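Amino acid adenylation domain-containing protein (PDB 6ULY) activates a keto acid as its acyl adenylate, serving as the adenylation domain of a keto acid-selecting nonribosomal peptide synthetase module in depsipeptide synthesis. Local coordinates at the interface of chains A and B. Coordinates in Å, arbitrary orientation; residue numbers count along the deposited sequence, not the author numbering. Chains: chain A/B, Amino acid adenylation domain-containing protein.

The interface of chains A and B. Residues chain A 397, 409; chain B 107, 112.
A:His397 meets the amino end of B:Lys112 through its ring nitrogen, NE2 lying 2.9 Å from NZ. This is a plausible hydrogen bond if NE2 carries the lone pair, but not a straight one: NZ sits well below the ring plane and leans towards the CD2 side. The lysine belongs to helix 109-120. Its chain is extended from CG to NZ (chi2 to chi4 all within 5° of 180°) and crosses the histidine side chain at about a right angle, bringing its last methylene against the ring, with CE 3.7 Å from CD2. B:Met107, in the loop just before that helix, points its backbone carbonyl at the ND1-CE1 edge of the imidazole, O lying off the ring plane on the same side as NZ, 3.3 Å from ND1; so placed, it is at best a doubtful acceptor for that nitrogen. Imidazole, lysine end and carbonyl form the tight part of the patch.

Around it the fit is looser, CG of B:Met107 lying 4.2 Å from the backbone O of A:His397. A:Arg409, from strand 408-413, hides just 6 Å² and approaches the lysine from the opposite direction, its NH2 4.2 Å from NZ. These like charges may weaken the patch slightly. Within chain A, CA of A:His397 covers one guanidinium face. The structure alone does not show that the domain dimerises in its synthetase; here the patch and its two-fold twin form part of the symmetric surface packing the copies together.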
# COMPACT_ATOMS: atom_id res chain seq x y z
N HIS A 397 2.86 -5.14 20.36
CA HIS A 397 3.45 -5.65 19.12
C HIS A 397 3.06 -7.10 18.87
O HIS A 397 2.81 -7.50 17.72
CB HIS A 397 4.98 -5.51 19.19
CG HIS A 397 5.64 -5.34 17.85
ND1 HIS A 397 6.94 -5.72 17.62
CD2 HIS A 397 5.18 -4.82 16.69
CE1 HIS A 397 7.26 -5.45 16.37
NE2 HIS A 397 6.21 -4.90 15.78
N ARG A 409 -2.09 -1.03 19.96
CA ARG A 409 -2.89 -1.18 18.75
C ARG A 409 -4.35 -1.37 19.11
O ARG A 409 -4.70 -2.29 19.86
CB ARG A 409 -2.38 -2.37 17.93
CG ARG A 409 -1.02 -2.12 17.31
CD ARG A 409 -0.14 -3.37 17.35
NE ARG A 409 1.10 -3.16 16.60
CZ ARG A 409 2.16 -2.51 17.08
NH1 ARG A 409 2.14 -2.01 18.31
NH2 ARG A 409 3.24 -2.36 16.33
N MET B 107 9.41 -10.53 17.66
CA MET B 107 8.40 -10.34 16.63
C MET B 107 8.86 -9.21 15.71
O MET B 107 8.44 -8.06 15.82
CB MET B 107 7.05 -10.03 17.26
CG MET B 107 5.92 -9.86 16.26
SD MET B 107 5.39 -11.42 15.52
CE MET B 107 4.62 -12.22 16.93
N LYS B 112 6.45 -11.43 11.10
CA LYS B 112 5.08 -11.04 10.77
C LYS B 112 4.72 -11.47 9.35
O LYS B 112 3.66 -12.05 9.11
CB LYS B 112 4.90 -9.53 10.92
CG LYS B 112 4.95 -9.03 12.35
CD LYS B 112 4.64 -7.54 12.40
CE LYS B 112 4.61 -7.00 13.82
NZ LYS B 112 4.20 -5.57 13.83